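Putative citrate lyase, alfa subunit (Streptococcus mutans, PDB 2HJ0) is a putative alpha subunit of the CitF family, built on two large mixed, mostly parallel sheets with helices packed against them. Local coordinates at residues Asn380-Val385 with Asn429-Pro434; Cys370-Leu375 with Gly398-Thr403; Asn4-Asp9 with Ser503-Val508; Phe424-Asn429 with Glu472-Ala477. One frame throughout, in Å; residues are numbered along the deposited sequence.

In the fold
Contact 1 is the hub: it touches each of the others through one or both of its segments. Toward contact 2, T433 OG1 and H400 ND1 lie 2.7 Å apart, probably a hydrogen bond, and N384 O probably accepts from L375 N. Toward contact 3, V431 N probably bonds D506 OD2 at 2.8 Å, so loop 429-434 bridges helix 400-406 and strand 504-511 of the ten-stranded sheet. Contact 4 shares N429 with contact 1, and R8 of contact 3 reaches the same residue through a weak bond from NH1 to N429 O. Contact 2 stays apart from contacts 3 and 4, with centres about 19 Å away from each and nearest atoms about 7 and 6 Å away.

Contact 1 of 4, residues Asn380-Val385 with Asn429-Pro434; sequences NFNVNV and NTVITP
A classic beta bulge joins V383 to I432 and T433, where the short strand 383-384 takes loop 429-434 as an antiparallel neighbour. V383 and T433 form a hydrogen-bonded pair: V383 N donates to T433 O at 2.8 Å, with an almost straight N-H...O angle of 174°. The return bond is doubled, because V383 O accepts from both I432 N at 3.1 Å and T433 N at 3.2 Å; two loop residues thus face one strand residue. The other edge of strand 383-384 pairs with strand 376-377, so the bridge adds the loop to a small antiparallel hairpin.

Side chains close the pairing at both ends. N382 OD1 comes within 3.5 Å of P434 CA and accepts a bond from G435 N just beyond the loop. The N384 amide, its CG anti to the backbone N (chi1 169°), lies beside T430, though the detailed fit of these two residues is doubtful. Its polar atoms are satisfied by M386 N and T387 O, and T430 OG1 also bonds T387. On V385, CG2 sits between the backbone N and the carbonyl carbon and touches I432 CG2 at 3.7 Å.

Contact 2 of 4, residues Cys370-Leu375 with Gly398-Thr403; sequences CVLSAL and GGHCDT
L372 lays its CD1 methyl over the imidazole of H400, 4.0 Å from the ring centroid and only 9° off the ring normal, a CH-pi contact close to the middle of the face. L372 CB approaches the NE2 end of the ring, 3.6 Å from H400 NE2. H400 CG is anti to the backbone N, and from there the ring extends to the strand: H400 NE2 donates to S373 O at 2.9 Å, with the oxygen at the ring edge and only 7° out of the ring plane. The acceptor's C=O points almost straight at the donor (171°). H400 ND1 pairs with T433 OG1, so both ring nitrogens have partners, which together fix the turn of the imidazole.

Strand 369-372, helix 400-406 and the next parallel strand, 409-413, form a beta-alpha-beta crossover, and this contact sets the first helical turn against the strand it follows. G399 is the N-cap residue, and its carbonyl oxygen receives T403 N at 2.8 Å. One turn along from H400, T403 faces the strand as well: T403 OG1 lies 4.0 Å from L372 CD2 and 3.5 Å from C370 SG.

Contact 3 of 4, residues Asn4-Asp9 with Ser503-Val508; sequences NKLGRD and SLIDVV
D506 OD2 is gripped from two directions, by R8 NH1 at 2.7 Å and by the backbone N of V431. The R8 link is a salt bridge, but its hydrogen bond is weak, bent to 126° at the hydrogen. D506 OD1 lies near the edge of the guanidinium and takes a second weak bond, from R8 NE at 3.3 Å; V507 N also donates weakly to it. Guanidinium and carboxylate planes stand 84° apart, so the two charged groups meet crosswise rather than as a flat two-pronged pair. R8 CG, anti to the carbonyl carbon, rests 3.5 Å from I505 O; bends at chi2 and chi3 then turn NE toward D506. The guanidinium has further weak partners in N429 O and V428 O, a setting likely to favour the charged pair.

Nearby, L6 CD1 touches I505 CD1 at 3.4 Å. Between L6 and R8, G7 centres an inverse gamma turn, with a weak bond from R8 N to L6 O. D9 O approaches V507 CG2 at 3.9 Å and accepts a hydrogen bond from R509 NH2. The arrangement is that of an N-terminal arm laid on 504-511, an outermost strand, within this chain, of the ten-stranded mixed sheet.

Contact 4 of 4, residues Phe424-Asn429 with Glu472-Ala477; sequences FVDKVN and ELKEKA
L473 lies over one face of the F424 phenyl ring. L473 CB stands 4.0 Å above the ring plane of F424, offset toward the rim, while L473 CD1 reaches farther out to F424 CE2 at 3.8 Å. One turn later on helix 470-481, A477 presents its CB to F424 O at 3.9 Å, so L473 and A477 on one helical face receive the phenylalanine and its backbone. Strand 440-442 completes this apolar layer, with V441 touching both F424 and L473; V377 also touches F424.

K474, next to L473, meets the loop backbone instead. Its CG lies anti to the backbone N (chi1 -174°), which sets it over the backbone of the loop, 3.6 Å from both F424 O and V425 C. Bends at chi2 (-88°) and chi3 (-68°) then carry the chain across to D426. K474 NZ lies 3.6 Å from D426 OD1, a long salt bridge, in which the carboxylate sits beside the end of the lysine chain rather than squarely on the ammonium. V425 has its side chain turned from the helix, and its backbone bonds V377.

The contact thus packs the loop between strands 421-422 and 440-442 on the helix that follows strand 467-468. No hydrogen bond joins the two segments: adhesion comes from buried carbon surface at F424, L473, A477 and the aliphatic part of K474, and the long ion pair at the exposed D426 probably adds mainly electrostatic attraction without strict direction.

Contact 1 of 4, residues Asn380-Val385 with Asn429-Pro434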
loop_
_atom_site.group_PDB
_atom_site.type_symbol
_atom_site.label_atom_id
_atom_site.label_comp_id
_atom_site.label_asym_id
_atom_site.label_seq_id
_atom_site.Cartn_x
_atom_site.Cartn_y
_atom_site.Cartn_z
ATOM N N ASN A 380 -5.098 -0.703 -40.986
ATOM C CA ASN A 380 -4.085 0.136 -40.366
ATOM C C ASN A 380 -3.681 -0.474 -39.036
ATOM O O ASN A 380 -2.938 0.125 -38.255
ATOM C CB ASN A 380 -4.622 1.549 -40.158
ATOM C CG ASN A 380 -4.368 2.442 -41.361
ATOM O OD1 ASN A 380 -4.490 2.002 -42.513
ATOM N ND2 ASN A 380 -4.021 3.702 -41.102
ATOM N N PHE A 381 -4.179 -1.682 -38.804
ATOM C CA PHE A 381 -3.919 -2.426 -37.590
ATOM C C PHE A 381 -4.606 -1.870 -36.344
ATOM O O PHE A 381 -4.289 -2.274 -35.223
ATOM C CB PHE A 381 -2.409 -2.561 -37.387
ATOM C CG PHE A 381 -1.789 -3.638 -38.237
ATOM C CD1 PHE A 381 -1.747 -4.962 -37.790
ATOM C CD2 PHE A 381 -1.301 -3.346 -39.512
ATOM C CE1 PHE A 381 -1.234 -5.989 -38.598
ATOM C CE2 PHE A 381 -0.785 -4.365 -40.335
ATOM C CZ PHE A 381 -0.752 -5.691 -39.873
ATOM N N ASN A 382 -5.558 -0.961 -36.541
ATOM C CA ASN A 382 -6.287 -0.393 -35.416
ATOM C C ASN A 382 -7.263 -1.445 -34.935
ATOM O O ASN A 382 -7.879 -2.134 -35.743
ATOM C CB ASN A 382 -7.060 0.863 -35.822
ATOM C CG ASN A 382 -6.149 2.015 -36.160
ATOM O OD1 ASN A 382 -5.090 2.170 -35.562
ATOM N ND2 ASN A 382 -6.559 2.840 -37.112
ATOM N N VAL A 383 -7.412 -1.561 -33.623
ATOM C CA VAL A 383 -8.307 -2.557 -33.058
ATOM C C VAL A 383 -9.502 -1.933 -32.341
ATOM O O VAL A 383 -9.355 -0.944 -31.621
ATOM C CB VAL A 383 -7.549 -3.463 -32.062
ATOM C CG1 VAL A 383 -8.464 -4.557 -31.567
ATOM C CG2 VAL A 383 -6.312 -4.059 -32.723
ATOM N N ASN A 384 -10.680 -2.525 -32.550
ATOM C CA ASN A 384 -11.927 -2.076 -31.927
ATOM C C ASN A 384 -12.490 -3.157 -31.025
ATOM O O ASN A 384 -12.716 -4.283 -31.455
ATOM C CB ASN A 384 -12.973 -1.710 -32.997
ATOM C CG ASN A 384 -14.380 -1.481 -32.412
ATOM O OD1 ASN A 384 -14.556 -0.851 -31.363
ATOM N ND2 ASN A 384 -15.381 -1.978 -33.111
ATOM N N VAL A 385 -12.693 -2.806 -29.763
ATOM C CA VAL A 385 -13.254 -3.731 -28.784
ATOM C C VAL A 385 -14.426 -3.062 -28.051
ATOM O O VAL A 385 -14.912 -3.581 -27.047
ATOM C CB VAL A 385 -12.190 -4.171 -27.752
ATOM C CG1 VAL A 385 -11.176 -5.092 -28.409
ATOM C CG2 VAL A 385 -11.497 -2.950 -27.174
ATOM N N ASN A 429 -15.234 1.034 -36.750
ATOM C CA ASN A 429 -16.218 2.006 -36.274
ATOM C C ASN A 429 -15.653 2.800 -35.099
ATOM O O ASN A 429 -15.739 4.030 -35.080
ATOM C CB ASN A 429 -17.513 1.299 -35.851
ATOM C CG ASN A 429 -18.335 0.821 -37.047
ATOM O OD1 ASN A 429 -19.030 -0.213 -36.980
ATOM N ND2 ASN A 429 -18.267 1.580 -38.154
ATOM N N THR A 430 -15.083 2.098 -34.118
ATOM C CA THR A 430 -14.495 2.751 -32.947
ATOM C C THR A 430 -13.053 2.279 -32.750
ATOM O O THR A 430 -12.761 1.102 -32.905
ATOM C CB THR A 430 -15.268 2.424 -31.653
ATOM O OG1 THR A 430 -16.674 2.551 -31.881
ATOM C CG2 THR A 430 -14.850 3.377 -30.543
ATOM N N VAL A 431 -12.156 3.192 -32.401
ATOM C CA VAL A 431 -10.766 2.820 -32.185
ATOM C C VAL A 431 -10.391 2.831 -30.710
ATOM O O VAL A 431 -10.483 3.868 -30.051
ATOM C CB VAL A 431 -9.799 3.780 -32.893
ATOM C CG1 VAL A 431 -8.362 3.397 -32.580
ATOM C CG2 VAL A 431 -10.044 3.770 -34.376
ATOM N N ILE A 432 -9.965 1.682 -30.189
ATOM C CA ILE A 432 -9.548 1.607 -28.796
ATOM C C ILE A 432 -8.034 1.439 -28.722
ATOM O O ILE A 432 -7.381 2.072 -27.894
ATOM C CB ILE A 432 -10.252 0.460 -28.022
ATOM C CG1 ILE A 432 -11.675 0.876 -27.647
ATOM C CG2 ILE A 432 -9.514 0.170 -26.721
ATOM C CD1 ILE A 432 -12.516 1.278 -28.816
ATOM N N THR A 433 -7.476 0.605 -29.592
ATOM C CA THR A 433 -6.033 0.381 -29.610
ATOM C C THR A 433 -5.448 0.684 -30.986
ATOM O O THR A 433 -5.806 0.065 -31.985
ATOM C CB THR A 433 -5.678 -1.078 -29.256
ATOM O OG1 THR A 433 -6.211 -1.403 -27.967
ATOM C CG2 THR A 433 -4.162 -1.276 -29.252
ATOM N N PRO A 434 -4.524 1.641 -31.054
ATOM C CA PRO A 434 -3.879 2.032 -32.314
ATOM C C PRO A 434 -3.021 0.922 -32.921
ATOM O O PRO A 434 -2.366 0.164 -32.200
ATOM C CB PRO A 434 -3.044 3.250 -31.918
ATOM C CG PRO A 434 -2.654 2.926 -30.502
ATOM C CD PRO A 434 -3.946 2.363 -29.909
#

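Contact 2 of 4, residues Cys370-Leu375 with Gly398-Thr403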
loop_
_atom_site.group_PDB
_atom_site.type_symbol
_atom_site.label_atom_id
_atom_site.label_comp_id
_atom_site.label_asym_id
_atom_site.label_seq_id
_atom_site.Cartn_x
_atom_site.Cartn_y
_atom_site.Cartn_z
ATOM N N CYS A 370 1.732 -10.496 -25.222
ATOM C CA CYS A 370 0.349 -10.552 -24.808
ATOM C C CYS A 370 -0.498 -11.041 -25.989
ATOM O O CYS A 370 -0.194 -10.762 -27.155
ATOM C CB CYS A 370 -0.139 -9.177 -24.322
ATOM S SG CYS A 370 -0.239 -7.872 -25.619
ATOM N N VAL A 371 -1.556 -11.783 -25.664
ATOM C CA VAL A 371 -2.472 -12.332 -26.651
ATOM C C VAL A 371 -3.830 -11.674 -26.421
ATOM O O VAL A 371 -4.476 -11.911 -25.409
ATOM C CB VAL A 371 -2.576 -13.864 -26.479
ATOM C CG1 VAL A 371 -3.436 -14.462 -27.586
ATOM C CG2 VAL A 371 -1.176 -14.488 -26.494
ATOM N N LEU A 372 -4.256 -10.846 -27.369
ATOM C CA LEU A 372 -5.520 -10.126 -27.266
ATOM C C LEU A 372 -6.528 -10.526 -28.337
ATOM O O LEU A 372 -6.157 -11.098 -29.364
ATOM C CB LEU A 372 -5.250 -8.635 -27.396
ATOM C CG LEU A 372 -4.192 -8.145 -26.419
ATOM C CD1 LEU A 372 -3.749 -6.739 -26.770
ATOM C CD2 LEU A 372 -4.764 -8.217 -25.022
ATOM N N SER A 373 -7.800 -10.204 -28.112
ATOM C CA SER A 373 -8.827 -10.525 -29.099
ATOM C C SER A 373 -9.340 -9.225 -29.688
ATOM O O SER A 373 -8.837 -8.160 -29.344
ATOM C CB SER A 373 -9.972 -11.310 -28.461
ATOM O OG SER A 373 -10.404 -10.649 -27.290
ATOM N N ALA A 374 -10.331 -9.303 -30.570
ATOM C CA ALA A 374 -10.856 -8.097 -31.196
ATOM C C ALA A 374 -12.212 -8.263 -31.863
ATOM O O ALA A 374 -12.587 -9.360 -32.290
ATOM C CB ALA A 374 -9.861 -7.595 -32.217
ATOM N N LEU A 375 -12.955 -7.163 -31.938
ATOM C CA LEU A 375 -14.247 -7.181 -32.617
ATOM C C LEU A 375 -13.949 -6.820 -34.074
ATOM O O LEU A 375 -14.446 -7.459 -35.000
ATOM C CB LEU A 375 -15.202 -6.155 -32.024
ATOM C CG LEU A 375 -15.714 -6.430 -30.627
ATOM C CD1 LEU A 375 -16.535 -5.238 -30.185
ATOM C CD2 LEU A 375 -16.555 -7.688 -30.599
ATOM N N GLY A 398 -10.934 -2.180 -21.253
ATOM C CA GLY A 398 -10.089 -3.035 -20.447
ATOM C C GLY A 398 -8.637 -2.594 -20.475
ATOM O O GLY A 398 -8.340 -1.402 -20.424
ATOM N N GLY A 399 -7.724 -3.559 -20.553
ATOM C CA GLY A 399 -6.314 -3.227 -20.587
ATOM C C GLY A 399 -5.744 -3.425 -21.979
ATOM O O GLY A 399 -4.527 -3.403 -22.185
ATOM N N HIS A 400 -6.639 -3.608 -22.938
ATOM C CA HIS A 400 -6.260 -3.838 -24.320
ATOM C C HIS A 400 -5.203 -2.857 -24.851
ATOM O O HIS A 400 -4.064 -3.249 -25.106
ATOM C CB HIS A 400 -7.509 -3.803 -25.188
ATOM C CG HIS A 400 -7.364 -4.534 -26.480
ATOM N ND1 HIS A 400 -6.623 -4.046 -27.535
ATOM C CD2 HIS A 400 -7.902 -5.701 -26.905
ATOM C CE1 HIS A 400 -6.721 -4.877 -28.560
ATOM N NE2 HIS A 400 -7.492 -5.889 -28.204
ATOM N N CYS A 401 -5.552 -1.587 -25.019
ATOM C CA CYS A 401 -4.562 -0.647 -25.521
ATOM C C CYS A 401 -3.397 -0.505 -24.537
ATOM O O CYS A 401 -2.316 -0.076 -24.924
ATOM C CB CYS A 401 -5.188 0.727 -25.790
ATOM S SG CYS A 401 -5.487 1.755 -24.335
ATOM N N ASP A 402 -3.617 -0.868 -23.274
ATOM C CA ASP A 402 -2.576 -0.780 -22.248
ATOM C C ASP A 402 -1.433 -1.751 -22.482
ATOM O O ASP A 402 -0.294 -1.354 -22.689
ATOM C CB ASP A 402 -3.132 -1.088 -20.856
ATOM C CG ASP A 402 -3.921 0.048 -20.269
ATOM O OD1 ASP A 402 -3.490 1.223 -20.409
ATOM O OD2 ASP A 402 -4.965 -0.239 -19.639
ATOM N N THR A 403 -1.737 -3.038 -22.413
ATOM C CA THR A 403 -0.697 -4.030 -22.587
ATOM C C THR A 403 -0.220 -4.042 -24.035
ATOM O O THR A 403 0.967 -4.215 -24.313
ATOM C CB THR A 403 -1.193 -5.420 -22.202
ATOM O OG1 THR A 403 -2.020 -5.922 -23.250
ATOM C CG2 THR A 403 -1.998 -5.345 -20.943
#

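Contact 3 of 4, residues Asn4-Asp9 with Ser503-Val508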
loop_
_atom_site.group_PDB
_atom_site.type_symbol
_atom_site.label_atom_id
_atom_site.label_comp_id
_atom_site.label_asym_id
_atom_site.label_seq_id
_atom_site.Cartn_x
_atom_site.Cartn_y
_atom_site.Cartn_z
ATOM N N ASN A 4 -7.563 14.545 -37.645
ATOM C CA ASN A 4 -6.365 14.351 -36.827
ATOM C C ASN A 4 -5.466 13.224 -37.361
ATOM O O ASN A 4 -5.554 12.847 -38.537
ATOM C CB ASN A 4 -6.758 14.083 -35.354
ATOM C CG ASN A 4 -7.940 13.117 -35.210
ATOM O OD1 ASN A 4 -7.831 11.915 -35.496
ATOM N ND2 ASN A 4 -9.079 13.647 -34.756
ATOM N N LYS A 5 -4.600 12.703 -36.491
ATOM C CA LYS A 5 -3.663 11.630 -36.841
ATOM C C LYS A 5 -4.318 10.562 -37.736
ATOM O O LYS A 5 -4.092 10.535 -38.948
ATOM C CB LYS A 5 -3.101 10.985 -35.557
ATOM C CG LYS A 5 -3.057 11.937 -34.353
ATOM C CD LYS A 5 -2.041 11.513 -33.297
ATOM C CE LYS A 5 -0.617 11.896 -33.692
ATOM N NZ LYS A 5 0.324 11.745 -32.542
ATOM N N LEU A 6 -5.126 9.695 -37.134
ATOM C CA LEU A 6 -5.822 8.638 -37.862
ATOM C C LEU A 6 -7.045 9.207 -38.575
ATOM O O LEU A 6 -7.348 10.395 -38.453
ATOM C CB LEU A 6 -6.269 7.546 -36.893
ATOM C CG LEU A 6 -5.187 6.689 -36.235
ATOM C CD1 LEU A 6 -5.657 6.246 -34.863
ATOM C CD2 LEU A 6 -4.859 5.491 -37.138
ATOM N N GLY A 7 -7.753 8.349 -39.307
ATOM C CA GLY A 7 -8.945 8.783 -40.020
ATOM C C GLY A 7 -10.146 8.890 -39.098
ATOM O O GLY A 7 -11.209 8.336 -39.386
ATOM N N ARG A 8 -9.973 9.613 -37.990
ATOM C CA ARG A 8 -11.033 9.797 -36.996
ATOM C C ARG A 8 -11.733 11.154 -37.107
ATOM O O ARG A 8 -11.091 12.180 -37.318
ATOM C CB ARG A 8 -10.457 9.638 -35.582
ATOM C CG ARG A 8 -9.478 8.479 -35.411
ATOM C CD ARG A 8 -9.970 7.228 -36.092
ATOM N NE ARG A 8 -11.300 6.857 -35.633
ATOM C CZ ARG A 8 -12.027 5.897 -36.189
ATOM N NH1 ARG A 8 -13.233 5.613 -35.716
ATOM N NH2 ARG A 8 -11.540 5.224 -37.227
ATOM N N ASP A 9 -13.051 11.154 -36.952
ATOM C CA ASP A 9 -13.820 12.387 -37.037
ATOM C C ASP A 9 -14.166 12.910 -35.637
ATOM O O ASP A 9 -15.318 12.874 -35.212
ATOM C CB ASP A 9 -15.100 12.140 -37.851
ATOM C CG ASP A 9 -15.718 13.426 -38.387
ATOM O OD1 ASP A 9 -16.206 14.246 -37.574
ATOM O OD2 ASP A 9 -15.710 13.619 -39.628
ATOM N N SER A 503 -5.452 11.648 -23.735
ATOM C CA SER A 503 -5.945 12.375 -24.886
ATOM C C SER A 503 -7.060 11.572 -25.551
ATOM O O SER A 503 -7.278 10.416 -25.194
ATOM C CB SER A 503 -4.810 12.593 -25.880
ATOM O OG SER A 503 -4.301 11.355 -26.343
ATOM N N LEU A 504 -7.767 12.179 -26.508
ATOM C CA LEU A 504 -8.851 11.495 -27.226
ATOM C C LEU A 504 -8.336 10.826 -28.477
ATOM O O LEU A 504 -7.648 11.451 -29.282
ATOM C CB LEU A 504 -9.952 12.468 -27.639
ATOM C CG LEU A 504 -10.984 12.775 -26.572
ATOM C CD1 LEU A 504 -12.028 13.720 -27.117
ATOM C CD2 LEU A 504 -11.623 11.480 -26.136
ATOM N N ILE A 505 -8.689 9.557 -28.639
ATOM C CA ILE A 505 -8.274 8.785 -29.794
ATOM C C ILE A 505 -9.454 8.643 -30.749
ATOM O O ILE A 505 -9.262 8.523 -31.949
ATOM C CB ILE A 505 -7.727 7.376 -29.355
ATOM C CG1 ILE A 505 -7.541 6.452 -30.553
ATOM C CG2 ILE A 505 -8.707 6.709 -28.409
ATOM C CD1 ILE A 505 -6.772 7.052 -31.712
ATOM N N ASP A 506 -10.674 8.691 -30.231
ATOM C CA ASP A 506 -11.847 8.556 -31.091
ATOM C C ASP A 506 -13.111 8.931 -30.309
ATOM O O ASP A 506 -13.025 9.393 -29.171
ATOM C CB ASP A 506 -11.929 7.106 -31.596
ATOM C CG ASP A 506 -12.939 6.914 -32.714
ATOM O OD1 ASP A 506 -13.416 7.914 -33.296
ATOM O OD2 ASP A 506 -13.246 5.741 -33.025
ATOM N N VAL A 507 -14.276 8.754 -30.923
ATOM C CA VAL A 507 -15.539 9.043 -30.255
ATOM C C VAL A 507 -16.571 8.063 -30.742
ATOM O O VAL A 507 -16.340 7.341 -31.708
ATOM C CB VAL A 507 -16.075 10.470 -30.540
ATOM C CG1 VAL A 507 -15.244 11.512 -29.804
ATOM C CG2 VAL A 507 -16.080 10.721 -32.024
ATOM N N VAL A 508 -17.713 8.042 -30.068
ATOM C CA VAL A 508 -18.790 7.144 -30.429
ATOM C C VAL A 508 -20.080 7.928 -30.546
ATOM O O VAL A 508 -20.443 8.689 -29.644
ATOM C CB VAL A 508 -18.967 6.050 -29.370
ATOM C CG1 VAL A 508 -20.216 5.239 -29.649
ATOM C CG2 VAL A 508 -17.749 5.155 -29.366
#

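Contact 4 of 4, residues Phe424-Asn429 with Glu472-Ala477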
loop_
_atom_site.group_PDB
_atom_site.type_symbol
_atom_site.label_atom_id
_atom_site.label_comp_id
_atom_site.label_asym_id
_atom_site.label_seq_id
_atom_site.Cartn_x
_atom_site.Cartn_y
_atom_site.Cartn_z
ATOM N N PHE A 424 -12.228 -8.286 -40.154
ATOM C CA PHE A 424 -11.256 -7.392 -40.768
ATOM C C PHE A 424 -11.900 -6.468 -41.794
ATOM O O PHE A 424 -12.556 -6.914 -42.736
ATOM C CB PHE A 424 -10.134 -8.206 -41.409
ATOM C CG PHE A 424 -9.389 -9.055 -40.433
ATOM C CD1 PHE A 424 -9.914 -10.266 -40.004
ATOM C CD2 PHE A 424 -8.199 -8.607 -39.877
ATOM C CE1 PHE A 424 -9.272 -11.013 -39.025
ATOM C CE2 PHE A 424 -7.548 -9.346 -38.897
ATOM C CZ PHE A 424 -8.087 -10.548 -38.473
ATOM N N VAL A 425 -11.705 -5.172 -41.611
ATOM C CA VAL A 425 -12.306 -4.208 -42.514
ATOM C C VAL A 425 -11.331 -3.090 -42.863
ATOM O O VAL A 425 -10.199 -3.079 -42.390
ATOM C CB VAL A 425 -13.552 -3.592 -41.878
ATOM C CG1 VAL A 425 -14.523 -4.690 -41.459
ATOM C CG2 VAL A 425 -13.148 -2.761 -40.696
ATOM N N ASP A 426 -11.769 -2.150 -43.692
ATOM C CA ASP A 426 -10.902 -1.052 -44.076
ATOM C C ASP A 426 -10.834 0.043 -43.027
ATOM O O ASP A 426 -9.884 0.812 -42.997
ATOM C CB ASP A 426 -11.358 -0.440 -45.397
ATOM C CG ASP A 426 -11.109 -1.345 -46.566
ATOM O OD1 ASP A 426 -9.935 -1.754 -46.765
ATOM O OD2 ASP A 426 -12.086 -1.647 -47.288
ATOM N N LYS A 427 -11.837 0.121 -42.164
ATOM C CA LYS A 427 -11.846 1.145 -41.135
ATOM C C LYS A 427 -12.769 0.698 -40.011
ATOM O O LYS A 427 -13.915 0.336 -40.260
ATOM C CB LYS A 427 -12.348 2.450 -41.745
ATOM C CG LYS A 427 -12.029 3.698 -40.964
ATOM C CD LYS A 427 -12.498 4.925 -41.744
ATOM C CE LYS A 427 -11.880 6.210 -41.219
ATOM N NZ LYS A 427 -12.064 7.331 -42.186
ATOM N N VAL A 428 -12.282 0.717 -38.777
ATOM C CA VAL A 428 -13.103 0.302 -37.647
ATOM C C VAL A 428 -14.046 1.415 -37.209
ATOM O O VAL A 428 -13.705 2.599 -37.296
ATOM C CB VAL A 428 -12.225 -0.097 -36.444
ATOM C CG1 VAL A 428 -11.278 -1.225 -36.834
ATOM C CG2 VAL A 428 -11.444 1.098 -35.959
ATOM N N ASN A 429 -15.234 1.034 -36.750
ATOM C CA ASN A 429 -16.218 2.006 -36.274
ATOM C C ASN A 429 -15.653 2.800 -35.099
ATOM O O ASN A 429 -15.739 4.030 -35.080
ATOM C CB ASN A 429 -17.513 1.299 -35.851
ATOM C CG ASN A 429 -18.335 0.821 -37.047
ATOM O OD1 ASN A 429 -19.030 -0.213 -36.980
ATOM N ND2 ASN A 429 -18.267 1.580 -38.154
ATOM N N GLU A 472 -4.756 -8.209 -47.269
ATOM C CA GLU A 472 -5.195 -9.495 -47.796
ATOM C C GLU A 472 -6.205 -10.161 -46.879
ATOM O O GLU A 472 -7.108 -10.850 -47.351
ATOM C CB GLU A 472 -4.006 -10.417 -48.007
ATOM C CG GLU A 472 -3.105 -9.952 -49.110
ATOM C CD GLU A 472 -1.879 -10.819 -49.240
ATOM O OE1 GLU A 472 -1.210 -11.050 -48.209
ATOM O OE2 GLU A 472 -1.575 -11.265 -50.367
ATOM N N LEU A 473 -6.056 -9.958 -45.573
ATOM C CA LEU A 473 -6.988 -10.532 -44.616
ATOM C C LEU A 473 -8.372 -9.912 -44.800
ATOM O O LEU A 473 -9.382 -10.601 -44.724
ATOM C CB LEU A 473 -6.501 -10.291 -43.186
ATOM C CG LEU A 473 -5.300 -11.115 -42.736
ATOM C CD1 LEU A 473 -4.947 -10.752 -41.305
ATOM C CD2 LEU A 473 -5.620 -12.604 -42.838
ATOM N N LYS A 474 -8.393 -8.605 -45.045
ATOM C CA LYS A 474 -9.630 -7.877 -45.242
ATOM C C LYS A 474 -10.332 -8.389 -46.491
ATOM O O LYS A 474 -11.523 -8.714 -46.457
ATOM C CB LYS A 474 -9.344 -6.383 -45.362
ATOM C CG LYS A 474 -10.582 -5.514 -45.439
ATOM C CD LYS A 474 -11.067 -5.354 -46.863
ATOM C CE LYS A 474 -10.084 -4.540 -47.656
ATOM N NZ LYS A 474 -10.507 -4.426 -49.065
ATOM N N GLU A 475 -9.594 -8.473 -47.593
ATOM C CA GLU A 475 -10.152 -8.960 -48.852
ATOM C C GLU A 475 -10.645 -10.387 -48.686
ATOM O O GLU A 475 -11.714 -10.761 -49.174
ATOM C CB GLU A 475 -9.089 -8.905 -49.945
ATOM C CG GLU A 475 -8.620 -7.499 -50.229
ATOM C CD GLU A 475 -7.237 -7.437 -50.880
ATOM O OE1 GLU A 475 -6.754 -6.294 -51.114
ATOM O OE2 GLU A 475 -6.639 -8.518 -51.149
ATOM N N LYS A 476 -9.850 -11.170 -47.973
ATOM C CA LYS A 476 -10.151 -12.567 -47.694
ATOM C C LYS A 476 -11.451 -12.660 -46.870
ATOM O O LYS A 476 -12.158 -13.672 -46.921
ATOM C CB LYS A 476 -8.955 -13.170 -46.942
ATOM C CG LYS A 476 -9.036 -14.644 -46.605
ATOM C CD LYS A 476 -8.842 -15.531 -47.818
ATOM C CE LYS A 476 -8.994 -17.012 -47.431
ATOM N NZ LYS A 476 -10.322 -17.307 -46.784
ATOM N N ALA A 477 -11.761 -11.587 -46.134
ATOM C CA ALA A 477 -12.965 -11.509 -45.299
ATOM C C ALA A 477 -14.164 -11.055 -46.124
ATOM O O ALA A 477 -15.245 -11.640 -46.046
ATOM C CB ALA A 477 -12.741 -10.546 -44.142
#